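Local coordinates for uncharacterized protein AsqI (Emericella nidulans, PDB 5YY3), which is a zinc-dependent cyclopenase that converts 4'-methoxycyclopenin into 4'-methoxyviridicatin during aspoquinolone biosynthesis, at residues Met571-Phe576 and Thr639-Tyr644; Leu427-Gln432 and Gly442-Phe447; Glu226-Cys231 and Leu563-Val568. One frame throughout, in Å; residues are numbered along the deposited sequence.

Interaction 1. Residues Met571-Phe576 and Thr639-Tyr644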
loop_
_atom_site.group_PDB
_atom_site.type_symbol
_atom_site.label_atom_id
_atom_site.label_comp_id
_atom_site.label_asym_id
_atom_site.label_seq_id
_atom_site.Cartn_x
_atom_site.Cartn_y
_atom_site.Cartn_z
ATOM N N MET A 571 5.426 13.071 -15.857
ATOM C CA MET A 571 6.388 13.498 -14.848
ATOM C C MET A 571 7.294 14.593 -15.388
ATOM O O MET A 571 7.807 14.491 -16.502
ATOM C CB MET A 571 7.208 12.305 -14.372
ATOM C CG MET A 571 8.258 12.623 -13.326
ATOM S SD MET A 571 9.078 11.104 -12.820
ATOM C CE MET A 571 10.414 11.717 -11.775
ATOM N N PRO A 572 7.487 15.660 -14.604
ATOM C CA PRO A 572 8.296 16.777 -15.113
ATOM C C PRO A 572 9.802 16.512 -15.062
ATOM O O PRO A 572 10.344 16.101 -14.040
ATOM C CB PRO A 572 7.895 17.952 -14.199
ATOM C CG PRO A 572 7.337 17.329 -12.979
ATOM C CD PRO A 572 6.734 16.011 -13.386
ATOM N N PHE A 573 10.462 16.743 -16.195
ATOM C CA PHE A 573 11.917 16.663 -16.284
ATOM C C PHE A 573 12.464 17.966 -16.843
ATOM O O PHE A 573 11.725 18.769 -17.396
ATOM C CB PHE A 573 12.351 15.492 -17.166
ATOM C CG PHE A 573 12.260 14.153 -16.493
ATOM C CD1 PHE A 573 11.023 13.604 -16.172
ATOM C CD2 PHE A 573 13.408 13.426 -16.206
ATOM C CE1 PHE A 573 10.925 12.357 -15.557
ATOM C CE2 PHE A 573 13.319 12.183 -15.590
ATOM C CZ PHE A 573 12.060 11.646 -15.260
ATOM N N VAL A 574 13.762 18.182 -16.704
ATOM C CA VAL A 574 14.386 19.338 -17.329
ATOM C C VAL A 574 15.427 18.867 -18.337
ATOM O O VAL A 574 16.195 17.939 -18.055
ATOM C CB VAL A 574 15.046 20.260 -16.285
ATOM C CG1 VAL A 574 15.809 21.395 -16.969
ATOM C CG2 VAL A 574 13.991 20.810 -15.329
ATOM N N ALA A 575 15.427 19.473 -19.518
ATOM C CA ALA A 575 16.456 19.207 -20.513
ATOM C C ALA A 575 17.478 20.323 -20.480
ATOM O O ALA A 575 17.130 21.482 -20.313
ATOM C CB ALA A 575 15.864 19.077 -21.892
ATOM N N PHE A 576 18.743 19.951 -20.630
ATOM C CA PHE A 576 19.860 20.871 -20.552
ATOM C C PHE A 576 20.743 20.644 -21.769
ATOM O O PHE A 576 21.026 19.499 -22.132
ATOM C CB PHE A 576 20.636 20.651 -19.243
ATOM C CG PHE A 576 22.038 21.196 -19.249
ATOM C CD1 PHE A 576 23.094 20.433 -19.732
ATOM C CD2 PHE A 576 22.310 22.450 -18.728
ATOM C CE1 PHE A 576 24.380 20.912 -19.715
ATOM C CE2 PHE A 576 23.607 22.942 -18.710
ATOM C CZ PHE A 576 24.639 22.176 -19.204
ATOM N N THR A 639 15.011 23.526 -20.884
ATOM C CA THR A 639 13.589 23.525 -21.146
ATOM C C THR A 639 12.941 22.392 -20.365
ATOM O O THR A 639 13.567 21.363 -20.117
ATOM C CB THR A 639 13.304 23.387 -22.658
ATOM O OG1 THR A 639 11.925 23.674 -22.919
ATOM C CG2 THR A 639 13.596 21.981 -23.124
ATOM N N THR A 640 11.694 22.581 -19.955
ATOM C CA THR A 640 11.002 21.527 -19.223
ATOM C C THR A 640 10.231 20.649 -20.214
ATOM O O THR A 640 9.831 21.106 -21.268
ATOM C CB THR A 640 10.060 22.112 -18.143
ATOM O OG1 THR A 640 10.776 23.082 -17.374
ATOM C CG2 THR A 640 9.585 21.017 -17.172
ATOM N N PHE A 641 10.077 19.371 -19.892
ATOM C CA PHE A 641 9.229 18.470 -20.660
ATOM C C PHE A 641 8.669 17.440 -19.696
ATOM O O PHE A 641 9.094 17.357 -18.552
ATOM C CB PHE A 641 9.993 17.786 -21.799
ATOM C CG PHE A 641 11.060 16.819 -21.335
ATOM C CD1 PHE A 641 12.278 17.286 -20.862
ATOM C CD2 PHE A 641 10.857 15.448 -21.395
ATOM C CE1 PHE A 641 13.265 16.404 -20.441
ATOM C CE2 PHE A 641 11.845 14.569 -20.988
ATOM C CZ PHE A 641 13.044 15.050 -20.512
ATOM N N LYS A 642 7.720 16.648 -20.161
ATOM C CA LYS A 642 7.117 15.666 -19.297
ATOM C C LYS A 642 7.184 14.294 -19.942
ATOM O O LYS A 642 7.010 14.144 -21.158
ATOM C CB LYS A 642 5.665 16.045 -18.979
ATOM C CG LYS A 642 5.514 17.270 -18.061
ATOM C CD LYS A 642 4.045 17.465 -17.659
ATOM C CE LYS A 642 3.768 18.857 -17.119
ATOM N NZ LYS A 642 2.397 18.952 -16.528
ATOM N N ILE A 643 7.452 13.292 -19.119
ATOM C CA ILE A 643 7.370 11.905 -19.552
ATOM C C ILE A 643 6.133 11.241 -18.953
ATOM O O ILE A 643 5.923 11.284 -17.738
ATOM C CB ILE A 643 8.628 11.124 -19.158
ATOM C CG1 ILE A 643 9.855 11.867 -19.680
ATOM C CG2 ILE A 643 8.578 9.721 -19.708
ATOM C CD1 ILE A 643 11.150 11.217 -19.295
ATOM N N TYR A 644 5.339 10.630 -19.832
ATOM C CA TYR A 644 4.091 9.952 -19.492
ATOM C C TYR A 644 4.255 8.440 -19.561
ATOM O O TYR A 644 4.712 7.888 -20.565
ATOM C CB TYR A 644 2.958 10.370 -20.444
ATOM C CG TYR A 644 2.544 11.821 -20.334
ATOM C CD1 TYR A 644 3.360 12.835 -20.830
ATOM C CD2 TYR A 644 1.322 12.177 -19.751
ATOM C CE1 TYR A 644 2.984 14.169 -20.726
ATOM C CE2 TYR A 644 0.938 13.500 -19.642
ATOM C CZ TYR A 644 1.773 14.492 -20.132
ATOM O OH TYR A 644 1.402 15.811 -20.030
#

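Interaction 2. Residues Leu427-Gln432 and Gly442-Phe447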
loop_
_atom_site.group_PDB
_atom_site.type_symbol
_atom_site.label_atom_id
_atom_site.label_comp_id
_atom_site.label_asym_id
_atom_site.label_seq_id
_atom_site.Cartn_x
_atom_site.Cartn_y
_atom_site.Cartn_z
ATOM N N LEU A 427 15.323 24.863 -27.013
ATOM C CA LEU A 427 15.532 23.436 -26.844
ATOM C C LEU A 427 14.184 22.737 -26.722
ATOM O O LEU A 427 13.339 23.145 -25.931
ATOM C CB LEU A 427 16.397 23.159 -25.607
ATOM C CG LEU A 427 16.661 21.694 -25.262
ATOM C CD1 LEU A 427 17.370 21.013 -26.420
ATOM C CD2 LEU A 427 17.489 21.588 -23.980
ATOM N N VAL A 428 13.979 21.693 -27.514
ATOM C CA VAL A 428 12.751 20.930 -27.443
ATOM C C VAL A 428 13.035 19.406 -27.386
ATOM O O VAL A 428 13.941 18.908 -28.063
ATOM C CB VAL A 428 11.824 21.255 -28.650
ATOM C CG1 VAL A 428 10.540 20.479 -28.564
ATOM C CG2 VAL A 428 11.508 22.753 -28.713
ATOM N N VAL A 429 12.278 18.681 -26.563
ATOM C CA VAL A 429 12.225 17.215 -26.644
ATOM C C VAL A 429 10.805 16.818 -27.091
ATOM O O VAL A 429 9.829 17.246 -26.469
ATOM C CB VAL A 429 12.589 16.542 -25.275
ATOM C CG1 VAL A 429 12.680 15.031 -25.411
ATOM C CG2 VAL A 429 13.915 17.101 -24.742
ATOM N N ARG A 430 10.690 16.042 -28.175
ATOM C CA ARG A 430 9.383 15.741 -28.804
ATOM C C ARG A 430 9.267 14.311 -29.229
ATOM O O ARG A 430 10.271 13.674 -29.510
ATOM C CB ARG A 430 9.143 16.504 -30.117
ATOM C CG ARG A 430 9.795 17.806 -30.304
ATOM C CD ARG A 430 9.088 18.558 -31.428
ATOM N NE ARG A 430 9.665 18.388 -32.753
ATOM C CZ ARG A 430 9.371 19.204 -33.756
ATOM N NH1 ARG A 430 8.501 20.184 -33.545
ATOM N NH2 ARG A 430 9.924 19.052 -34.955
ATOM N N LEU A 431 8.037 13.855 -29.425
ATOM C CA LEU A 431 7.797 12.633 -30.178
ATOM C C LEU A 431 8.204 12.834 -31.636
ATOM O O LEU A 431 8.188 13.954 -32.159
ATOM C CB LEU A 431 6.325 12.230 -30.108
ATOM C CG LEU A 431 5.774 11.823 -28.742
ATOM C CD1 LEU A 431 4.255 11.742 -28.799
ATOM C CD2 LEU A 431 6.370 10.478 -28.336
ATOM N N GLN A 432 8.571 11.745 -32.293
ATOM C CA GLN A 432 8.841 11.815 -33.710
ATOM C C GLN A 432 7.520 11.862 -34.474
ATOM O O GLN A 432 7.382 12.595 -35.453
ATOM C CB GLN A 432 9.675 10.630 -34.155
ATOM C CG GLN A 432 11.127 10.719 -33.763
ATOM C CD GLN A 432 11.907 9.583 -34.364
ATOM O OE1 GLN A 432 11.735 9.256 -35.544
ATOM N NE2 GLN A 432 12.739 8.943 -33.553
ATOM N N GLY A 442 7.234 18.605 -25.952
ATOM C CA GLY A 442 7.594 18.412 -24.555
ATOM C C GLY A 442 6.703 17.425 -23.827
ATOM O O GLY A 442 6.716 17.367 -22.608
ATOM N N HIS A 443 5.923 16.645 -24.565
ATOM C CA HIS A 443 5.123 15.580 -23.959
ATOM C C HIS A 443 5.448 14.285 -24.677
ATOM O O HIS A 443 4.989 14.056 -25.805
ATOM C CB HIS A 443 3.610 15.883 -24.017
ATOM C CG HIS A 443 3.225 17.138 -23.290
ATOM N ND1 HIS A 443 2.551 17.126 -22.085
ATOM C CD2 HIS A 443 3.459 18.442 -23.577
ATOM C CE1 HIS A 443 2.380 18.368 -21.667
ATOM N NE2 HIS A 443 2.922 19.187 -22.553
ATOM N N ILE A 444 6.256 13.448 -24.029
ATOM C CA ILE A 444 6.693 12.203 -24.643
ATOM C C ILE A 444 6.275 10.975 -23.812
ATOM O O ILE A 444 5.745 11.099 -22.694
ATOM C CB ILE A 444 8.215 12.222 -24.874
ATOM C CG1 ILE A 444 8.975 12.367 -23.555
ATOM C CG2 ILE A 444 8.592 13.382 -25.824
ATOM C CD1 ILE A 444 10.508 12.429 -23.736
ATOM N N THR A 445 6.509 9.791 -24.366
ATOM C CA THR A 445 5.801 8.604 -23.897
ATOM C C THR A 445 6.657 7.330 -23.759
ATOM O O THR A 445 7.421 6.959 -24.652
ATOM C CB THR A 445 4.633 8.310 -24.843
ATOM O OG1 THR A 445 3.903 9.519 -25.041
ATOM C CG2 THR A 445 3.707 7.259 -24.261
ATOM N N THR A 446 6.502 6.668 -22.624
ATOM C CA THR A 446 7.077 5.355 -22.412
ATOM C C THR A 446 5.950 4.341 -22.311
ATOM O O THR A 446 4.786 4.709 -22.122
ATOM C CB THR A 446 7.901 5.310 -21.139
ATOM O OG1 THR A 446 7.031 5.505 -20.019
ATOM C CG2 THR A 446 8.973 6.407 -21.161
ATOM N N PHE A 447 6.286 3.066 -22.429
ATOM C CA PHE A 447 5.298 2.017 -22.250
ATOM C C PHE A 447 5.914 0.824 -21.527
ATOM O O PHE A 447 7.127 0.591 -21.582
ATOM C CB PHE A 447 4.697 1.588 -23.595
ATOM C CG PHE A 447 5.718 1.278 -24.665
ATOM C CD1 PHE A 447 6.300 0.020 -24.750
ATOM C CD2 PHE A 447 6.066 2.235 -25.609
ATOM C CE1 PHE A 447 7.236 -0.273 -25.749
ATOM C CE2 PHE A 447 6.991 1.947 -26.608
ATOM C CZ PHE A 447 7.582 0.691 -26.671
HETATM O O HOH W 1 6.169 15.651 -27.958
#

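Interaction 3. Residues Glu226-Cys231 and Leu563-Val568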
loop_
_atom_site.group_PDB
_atom_site.type_symbol
_atom_site.label_atom_id
_atom_site.label_comp_id
_atom_site.label_asym_id
_atom_site.label_seq_id
_atom_site.Cartn_x
_atom_site.Cartn_y
_atom_site.Cartn_z
ATOM N N GLU A 226 18.069 5.560 -9.803
ATOM C CA GLU A 226 17.446 6.345 -8.757
ATOM C C GLU A 226 16.298 7.145 -9.339
ATOM O O GLU A 226 15.241 7.251 -8.727
ATOM C CB GLU A 226 18.469 7.255 -8.088
ATOM C CG GLU A 226 19.340 6.509 -7.089
ATOM C CD GLU A 226 19.880 7.417 -6.003
ATOM O OE1 GLU A 226 20.577 8.402 -6.333
ATOM O OE2 GLU A 226 19.612 7.152 -4.815
ATOM N N THR A 227 16.503 7.702 -10.530
ATOM C CA THR A 227 15.439 8.441 -11.199
ATOM C C THR A 227 14.262 7.510 -11.502
ATOM O O THR A 227 13.100 7.901 -11.372
ATOM C CB THR A 227 15.956 9.098 -12.491
ATOM O OG1 THR A 227 16.965 10.064 -12.150
ATOM C CG2 THR A 227 14.828 9.780 -13.256
ATOM N N GLU A 228 14.563 6.278 -11.900
ATOM C CA GLU A 228 13.521 5.297 -12.198
ATOM C C GLU A 228 12.743 4.995 -10.923
ATOM O O GLU A 228 11.513 4.842 -10.942
ATOM C CB GLU A 228 14.118 4.012 -12.769
ATOM C CG GLU A 228 13.094 3.080 -13.397
ATOM C CD GLU A 228 12.740 3.474 -14.825
ATOM O OE1 GLU A 228 13.205 4.542 -15.293
ATOM O OE2 GLU A 228 12.001 2.705 -15.487
ATOM N N SER A 229 13.472 4.904 -9.815
ATOM C CA SER A 229 12.866 4.776 -8.498
ATOM C C SER A 229 11.855 5.901 -8.183
ATOM O O SER A 229 10.756 5.639 -7.712
ATOM C CB SER A 229 13.957 4.744 -7.432
ATOM O OG SER A 229 13.481 4.090 -6.264
ATOM N N LEU A 230 12.229 7.147 -8.450
ATOM C CA LEU A 230 11.366 8.277 -8.162
ATOM C C LEU A 230 10.074 8.245 -8.968
ATOM O O LEU A 230 9.044 8.764 -8.530
ATOM C CB LEU A 230 12.105 9.584 -8.438
ATOM C CG LEU A 230 12.539 10.383 -7.217
ATOM C CD1 LEU A 230 13.103 9.455 -6.179
ATOM C CD2 LEU A 230 13.569 11.419 -7.626
ATOM N N CYS A 231 10.130 7.646 -10.152
ATOM C CA CYS A 231 8.966 7.595 -11.022
ATOM C C CYS A 231 7.842 6.771 -10.383
ATOM O O CYS A 231 6.657 7.071 -10.540
ATOM C CB CYS A 231 9.358 7.024 -12.384
ATOM S SG CYS A 231 10.626 8.003 -13.252
ATOM N N LEU A 563 14.757 6.588 -21.866
ATOM C CA LEU A 563 13.888 7.480 -21.108
ATOM C C LEU A 563 13.551 6.889 -19.748
ATOM O O LEU A 563 13.190 5.719 -19.662
ATOM C CB LEU A 563 12.604 7.754 -21.894
ATOM C CG LEU A 563 12.345 9.064 -22.628
ATOM C CD1 LEU A 563 13.585 9.632 -23.239
ATOM C CD2 LEU A 563 11.271 8.848 -23.677
ATOM N N PRO A 564 13.667 7.694 -18.680
ATOM C CA PRO A 564 13.033 7.282 -17.426
ATOM C C PRO A 564 11.565 6.970 -17.680
ATOM O O PRO A 564 10.984 7.608 -18.539
ATOM C CB PRO A 564 13.203 8.505 -16.531
ATOM C CG PRO A 564 14.479 9.142 -17.036
ATOM C CD PRO A 564 14.442 8.936 -18.528
ATOM N N VAL A 565 10.997 6.000 -16.971
ATOM C CA VAL A 565 9.646 5.517 -17.245
ATOM C C VAL A 565 8.574 6.632 -17.109
ATOM O O VAL A 565 7.571 6.624 -17.827
ATOM C CB VAL A 565 9.307 4.304 -16.324
ATOM C CG1 VAL A 565 9.296 4.701 -14.857
ATOM C CG2 VAL A 565 7.985 3.636 -16.718
ATOM N N GLY A 566 8.798 7.597 -16.216
ATOM C CA GLY A 566 7.863 8.691 -16.034
ATOM C C GLY A 566 6.663 8.331 -15.177
ATOM O O GLY A 566 6.649 7.296 -14.504
ATOM N N LYS A 567 5.646 9.192 -15.191
ATOM C CA LYS A 567 4.408 8.931 -14.447
ATOM C C LYS A 567 3.188 8.986 -15.350
ATOM O O LYS A 567 3.215 9.642 -16.392
ATOM C CB LYS A 567 4.269 9.930 -13.304
ATOM C CG LYS A 567 5.287 9.688 -12.193
ATOM C CD LYS A 567 5.365 10.872 -11.245
ATOM C CE LYS A 567 6.035 10.481 -9.946
ATOM N NZ LYS A 567 5.924 11.600 -8.974
ATOM N N VAL A 568 2.117 8.297 -14.953
ATOM C CA VAL A 568 0.900 8.233 -15.775
ATOM C C VAL A 568 0.407 9.639 -16.125
ATOM O O VAL A 568 0.055 9.916 -17.279
ATOM C CB VAL A 568 -0.221 7.437 -15.062
ATOM C CG1 VAL A 568 -1.574 7.578 -15.817
ATOM C CG2 VAL A 568 0.184 5.962 -14.924
HETATM O O HOH W 2 14.382 3.909 -17.742
#

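Interaction 1. Residues Met571-Phe576 and Thr639-Tyr644
Phe573 meets Phe641 and Ile643 across the pair of antiparallel strands 571-576 and 639-644, in the mixed beta-sheet of the Ig-like, hemocyanin C-terminal region. Three hydrogen-bonded pairs, Met571-Ile643, Phe573-Phe641 and Ala575-Thr639, each close a ring of two N-H...O=C bonds, and the non-hydrogen-bonded pairs Pro572-Lys642 and Val574-Thr640 fall between them. Phe573 N donates to Phe641 O over 2.8 Å. The reverse bond, Phe641 N to Phe573 O, is longer at 3.1 Å.

The two phenylalanines of this pair do not stack. Phe641 carries CG between its backbone N and carbonyl carbon (chi1 67°), and its ring reaches toward the partner strand, where CB of Phe573 sits over one face, offset toward the rim, 3.8 Å from the ring centroid in a CH-pi contact. The ring planes stand 35° apart. At the edge of the Phe641 ring, in its plane, lies the backbone N of Ala575, whose CB is 4.0 Å from Phe641 CE1.

Phe573 in turn receives Ile643. Beyond these strands, Pro564 and Ala497 touch Phe573, while Ile444 lies against both Phe641 and Ile643. On the other face Thr640 and Lys642 pair with Val574 and Pro572, and Thr640 CG2 comes within 3.1 Å of Phe573 O. The extended isoleucine branch ends with CD1 over the centre of the Phe573 ring, 3.9 Å from its centroid and 12° off the normal.

Interaction 2. Residues Leu427-Gln432 and Gly442-Phe447
Ile444 reaches across to strand 427-431 with two of its branches. CD1 meets Val429 CG1 at 3.8 Å, the two side chains crossing at a slant, while CG2 lies against the peptide that joins Arg430 to Leu431, 3.6 Å from Arg430 C. The split follows from chi1 of 61°, which sets CG1 between the backbone N and the carbonyl carbon and leaves CG2 beside the N. Leu431 returns the contact from its own strand: CG rests 3.8 Å from His443 O, and CD2 comes within 4.0 Å of Thr445 N.

Direct polar contact is slight. Gly442 N gives Val429 O a weak, bent bond of 3.0 Å (124° at the hydrogen), the glycine's positive phi leaving no room for a CB beside the preceding carbonyl O. Farther on, a water bridges the separating backbones, accepting from Leu431 N at 3.0 Å and donating to His443 O at 2.9 Å.

The second shell fixes both strands. Strand 461-475 bonds along 427-431, with Arg430 in a salt bridge to Glu468; Lys642 bonds Gly442 and Ile444 through the backbone, and His443 ND1 is hydrogen-bonded to Tyr644 OH. The segments diverge at 51° without forming a beta bridge; apolar side chains, one weak backbone bond and a water join them where successive strands splay apart, in the curled sheet of an Ig-like domain of the hemocyanin type.

Interaction 3. Residues Glu226-Cys231 and Leu563-Val568
Two groups grip Glu228 OE1: Val565 N donates to it over 3.1 Å, and a water lies 2.8 Å from it, also within hydrogen-bonding distance of Leu563 O. The amide approaches from above the carboxylate plane, 39° out of it. A bend at chi2 (82°) turns CD back toward the loop, and the glutamate crosses Val565 at about a right angle, with OE2 3.2 Å from Val565 CB. Tyr175 OH is hydrogen-bonded to OE2, so both oxygens of this buried carboxylate have partners.

One turn on, Cys231 packs CB against Val565 CG1 at 3.4 Å, and its SG receives a weak bond from Gly566 N at 3.5 Å. These residues lie on the last turns of helix 210-231, in the helical domain of the hemocyanin/tyrosinase type that also carries the zinc-binding His218. Their partners form an irregular loop of the Ig-like region, and the contact is thus a buried interdomain seam. Gly566 has a positive phi there (80°), which favours glycine.

Thr227 CG2 touches CG and CB of Pro564, 3.8 Å from CG, the two side chains meeting at a slant. At the other end, the extended Lys567 chain passes the carbonyls of Leu230 and Cys231, its CG 3.4 Å from Cys231 O. Arg645 NH1 is hydrogen-bonded to both Cys231 O and Gly566 O, and Leu230 packs on Phe267 of a second subunit.

In the fold
From the N terminus, helix 210-231 comes first, and interaction 3 closes the longest loop, 331 residues, by bringing 563-568 onto 226-231. Interaction 2, a short local closure across nine residues, is nested inside it. Interaction 1 follows both in series, its 62-residue excursion opening soon after 563-568. Interactions 1 and 2 share one sheet, since strands 636-644 and 443-449 are parallel neighbours. Interaction 3 ties that sheet to the helical domain: Ile643 CG2 packs on Pro564 O, Met571 SD approaches Cys231 SG, and Val565 O probably accepts from Thr446 OG1 of 442-447. All three lie on the same side of the chain's centre.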